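Local coordinates for protein multiheme cytochrome cf (PDB 6QVM) that probably reduces insoluble iron(III) outside the cell, passing electrons along a series of eleven c-type hemes while held in the S-layer, at residues 125-137 against 191-205. Residues are numbered along the deposited sequence; the frame is centred on the assembly and turned at random.
Sequences GNITKQRLAYFLM and LDPTAAASRTEVVKA
Lys129 and Ala195 join the segments through backbone: Lys129 N donates to Ala195 O at 2.9 Å, and Ala197 N returns a bond to Ile127 O. These two bonds flank Thr128 and Ala196, a single beta bridge. A water donates to both Ile127 O and Ala197 O. Gln130 N adds a weak bond to Pro193 O. The Lys129 side chain, CG anti to its own N (chi1 -170°) and extended beyond, runs past Leu191 O to place NZ 3.3 Å from Glu201 OE2, a weakly bonded salt bridge; NZ also donates to Ser181 O. Methionine in this position would probably leave Glu201 without its opposite charge and Ser181 O without this donor.

Thr128 and Ser198 each N-cap a helix after a matching loop, Ile-Thr-Lys beside Ala-Ser-Arg, a pattern consistent with paired S-layer homology motifs. The helices 129-137 and 199-205 run nearly parallel, 9° apart, with axes 10.9 Å from each other. The long side chains of Leu132 and Leu136 span this distance and close on the short methyl of Ala205, whose CB lies 3.8 Å from Leu132 CD1 and 4.0 Å from Leu136 CD1, while branched Ile127 CG2 meets Val202 CG2. Farther out, Phe109 of helix 102-113 touches both leucines. Glu201 is positioned by its OE1, which takes weak bonds from Ser198 N and OG, the N bond being one half of a capping box.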
# COMPACT_ATOMS: atom_id res chain seq x y z
N GLY A 125 35.27 23.09 17.36
CA GLY A 125 35.88 24.27 16.80
C GLY A 125 35.75 24.34 15.29
O GLY A 125 35.19 23.47 14.63
N ASN A 126 36.28 25.43 14.74
CA ASN A 126 36.30 25.62 13.30
C ASN A 126 37.46 24.86 12.67
O ASN A 126 38.51 24.65 13.29
CB ASN A 126 36.37 27.11 12.95
CG ASN A 126 35.16 27.87 13.45
OD1 ASN A 126 34.27 27.29 14.07
ND2 ASN A 126 35.12 29.17 13.20
N ILE A 127 37.27 24.44 11.42
CA ILE A 127 38.18 23.52 10.77
C ILE A 127 39.51 24.21 10.45
O ILE A 127 39.54 25.35 9.96
CB ILE A 127 37.54 22.94 9.50
CG1 ILE A 127 38.48 21.96 8.80
CG2 ILE A 127 37.11 24.04 8.54
CD1 ILE A 127 38.30 20.53 9.25
N THR A 128 40.61 23.52 10.74
CA THR A 128 41.93 24.01 10.39
C THR A 128 42.49 23.20 9.22
O THR A 128 42.00 22.12 8.89
CB THR A 128 42.89 23.93 11.58
OG1 THR A 128 43.11 22.57 11.96
CG2 THR A 128 42.33 24.71 12.77
N LYS A 129 43.54 23.75 8.61
CA LYS A 129 44.13 23.15 7.42
C LYS A 129 44.64 21.74 7.70
O LYS A 129 44.61 20.88 6.81
CB LYS A 129 45.25 24.05 6.90
CG LYS A 129 45.80 23.68 5.54
CD LYS A 129 46.32 24.93 4.85
CE LYS A 129 47.12 24.62 3.60
NZ LYS A 129 47.55 25.89 2.95
N GLN A 130 45.11 21.48 8.92
CA GLN A 130 45.68 20.17 9.20
C GLN A 130 44.59 19.14 9.48
O GLN A 130 44.73 17.97 9.09
CB GLN A 130 46.67 20.24 10.36
CG GLN A 130 46.04 20.58 11.71
CD GLN A 130 47.07 20.63 12.83
OE1 GLN A 130 47.78 19.66 13.08
NE2 GLN A 130 47.16 21.77 13.49
N ARG A 131 43.50 19.54 10.13
CA ARG A 131 42.45 18.56 10.39
C ARG A 131 41.53 18.39 9.20
O ARG A 131 40.85 17.35 9.09
CB ARG A 131 41.68 18.92 11.66
CG ARG A 131 42.15 18.08 12.84
CD ARG A 131 41.51 18.40 14.17
NE ARG A 131 40.23 17.72 14.39
CZ ARG A 131 40.08 16.40 14.48
NH1 ARG A 131 38.88 15.88 14.71
NH2 ARG A 131 41.11 15.58 14.34
N LEU A 132 41.48 19.36 8.29
CA LEU A 132 40.85 19.12 7.00
C LEU A 132 41.60 18.03 6.23
O LEU A 132 40.99 17.17 5.60
CB LEU A 132 40.79 20.40 6.17
CG LEU A 132 40.32 20.22 4.72
CD1 LEU A 132 38.86 19.75 4.69
CD2 LEU A 132 40.50 21.50 3.91
N ALA A 133 42.94 18.07 6.28
CA ALA A 133 43.73 17.03 5.63
C ALA A 133 43.51 15.67 6.29
O ALA A 133 43.57 14.64 5.61
CB ALA A 133 45.21 17.40 5.66
N TYR A 134 43.25 15.65 7.60
CA TYR A 134 42.95 14.41 8.29
C TYR A 134 41.58 13.87 7.90
O TYR A 134 41.45 12.72 7.45
CB TYR A 134 43.04 14.63 9.80
CG TYR A 134 42.65 13.44 10.65
CD1 TYR A 134 43.40 12.26 10.62
CD2 TYR A 134 41.56 13.50 11.52
CE1 TYR A 134 43.06 11.18 11.41
CE2 TYR A 134 41.21 12.42 12.31
CZ TYR A 134 41.96 11.27 12.25
OH TYR A 134 41.61 10.19 13.04
N PHE A 135 40.54 14.70 8.05
CA PHE A 135 39.20 14.31 7.64
C PHE A 135 39.18 13.85 6.18
O PHE A 135 38.45 12.92 5.82
CB PHE A 135 38.21 15.46 7.82
CG PHE A 135 37.99 15.85 9.24
CD1 PHE A 135 38.14 14.93 10.27
CD2 PHE A 135 37.61 17.14 9.56
CE1 PHE A 135 37.92 15.30 11.59
CE2 PHE A 135 37.38 17.52 10.88
CZ PHE A 135 37.54 16.59 11.89
N LEU A 136 39.98 14.50 5.33
CA LEU A 136 40.05 14.10 3.93
C LEU A 136 40.66 12.71 3.77
O LEU A 136 40.29 11.97 2.86
CB LEU A 136 40.84 15.12 3.13
CG LEU A 136 40.77 14.97 1.62
CD1 LEU A 136 39.33 15.07 1.14
CD2 LEU A 136 41.63 16.02 0.95
N MET A 137 41.60 12.35 4.65
CA MET A 137 42.19 11.02 4.58
C MET A 137 41.18 9.95 4.98
O MET A 137 41.08 8.90 4.33
CB MET A 137 43.43 10.96 5.47
CG MET A 137 44.02 9.58 5.60
SD MET A 137 45.08 9.45 7.05
CE MET A 137 43.89 9.71 8.36
N LEU A 191 53.28 24.66 5.00
CA LEU A 191 51.95 24.06 4.98
C LEU A 191 50.92 24.87 5.75
O LEU A 191 49.72 24.72 5.49
CB LEU A 191 52.01 22.64 5.56
CG LEU A 191 52.99 21.68 4.88
CD1 LEU A 191 53.27 20.50 5.79
CD2 LEU A 191 52.46 21.21 3.54
N ASP A 192 51.35 25.70 6.69
CA ASP A 192 50.45 26.49 7.54
C ASP A 192 49.42 25.58 8.22
O ASP A 192 48.21 25.78 8.07
CB ASP A 192 49.76 27.57 6.72
CG ASP A 192 50.74 28.49 6.03
OD1 ASP A 192 51.52 29.17 6.72
OD2 ASP A 192 50.75 28.49 4.78
N PRO A 193 49.87 24.60 9.01
CA PRO A 193 48.95 23.55 9.48
C PRO A 193 47.90 24.04 10.44
O PRO A 193 46.84 23.41 10.55
CB PRO A 193 49.89 22.54 10.15
CG PRO A 193 51.28 22.93 9.72
CD PRO A 193 51.23 24.40 9.53
N THR A 194 48.14 25.14 11.15
CA THR A 194 47.20 25.64 12.14
C THR A 194 46.34 26.78 11.62
O THR A 194 45.49 27.28 12.36
CB THR A 194 47.94 26.08 13.41
OG1 THR A 194 48.75 27.23 13.11
CG2 THR A 194 48.83 24.95 13.93
N ALA A 195 46.55 27.20 10.37
CA ALA A 195 45.69 28.22 9.79
C ALA A 195 44.29 27.66 9.59
O ALA A 195 44.12 26.49 9.24
CB ALA A 195 46.26 28.71 8.46
N ALA A 196 43.28 28.49 9.84
CA ALA A 196 41.91 28.09 9.56
C ALA A 196 41.74 27.84 8.07
O ALA A 196 42.11 28.68 7.24
CB ALA A 196 40.94 29.18 10.02
N ALA A 197 41.23 26.66 7.72
CA ALA A 197 40.99 26.35 6.32
C ALA A 197 39.96 27.30 5.74
O ALA A 197 38.91 27.54 6.34
CB ALA A 197 40.51 24.90 6.18
N SER A 198 40.26 27.85 4.57
CA SER A 198 39.31 28.73 3.91
C SER A 198 38.22 27.92 3.22
O SER A 198 38.38 26.74 2.92
CB SER A 198 40.01 29.64 2.90
OG SER A 198 40.66 28.88 1.89
N ARG A 199 37.10 28.59 2.97
CA ARG A 199 35.99 27.96 2.27
C ARG A 199 36.44 27.32 0.97
O ARG A 199 36.01 26.21 0.63
CB ARG A 199 34.91 29.01 2.03
CG ARG A 199 33.68 28.50 1.28
CD ARG A 199 32.41 29.20 1.72
NE ARG A 199 31.68 28.36 2.66
CZ ARG A 199 31.23 28.75 3.86
NH1 ARG A 199 31.44 29.99 4.30
NH2 ARG A 199 30.56 27.90 4.63
N THR A 200 37.32 28.00 0.22
CA THR A 200 37.83 27.47 -1.04
C THR A 200 38.52 26.12 -0.83
O THR A 200 38.32 25.19 -1.63
CB THR A 200 38.79 28.47 -1.67
OG1 THR A 200 38.06 29.63 -2.10
CG2 THR A 200 39.53 27.86 -2.85
N GLU A 201 39.29 25.99 0.24
CA GLU A 201 40.03 24.76 0.48
C GLU A 201 39.11 23.63 0.95
O GLU A 201 39.31 22.47 0.57
CB GLU A 201 41.15 25.00 1.48
CG GLU A 201 42.23 25.94 0.95
CD GLU A 201 43.35 26.17 1.95
OE1 GLU A 201 43.07 26.73 3.03
OE2 GLU A 201 44.50 25.76 1.66
N VAL A 202 38.11 23.96 1.77
CA VAL A 202 37.12 22.97 2.18
C VAL A 202 36.36 22.45 0.96
O VAL A 202 36.19 21.24 0.78
CB VAL A 202 36.16 23.57 3.22
CG1 VAL A 202 35.02 22.61 3.51
CG2 VAL A 202 36.90 23.91 4.50
N VAL A 203 35.91 23.36 0.10
CA VAL A 203 35.13 22.97 -1.07
C VAL A 203 35.98 22.17 -2.05
O VAL A 203 35.51 21.18 -2.64
CB VAL A 203 34.50 24.21 -1.73
CG1 VAL A 203 34.01 23.90 -3.14
CG2 VAL A 203 33.37 24.74 -0.87
N LYS A 204 37.24 22.56 -2.22
CA LYS A 204 38.13 21.78 -3.08
C LYS A 204 38.36 20.38 -2.51
O LYS A 204 38.53 19.42 -3.26
CB LYS A 204 39.46 22.52 -3.26
CG LYS A 204 40.39 21.92 -4.30
CD LYS A 204 41.21 23.01 -4.97
CE LYS A 204 42.25 22.41 -5.91
NZ LYS A 204 43.33 21.72 -5.16
N ALA A 205 38.35 20.26 -1.18
CA ALA A 205 38.46 18.94 -0.56
C ALA A 205 37.16 18.16 -0.70
O ALA A 205 37.18 16.96 -1.01
CB ALA A 205 38.86 19.08 0.91
O HOH W 1 37.99 27.24 9.19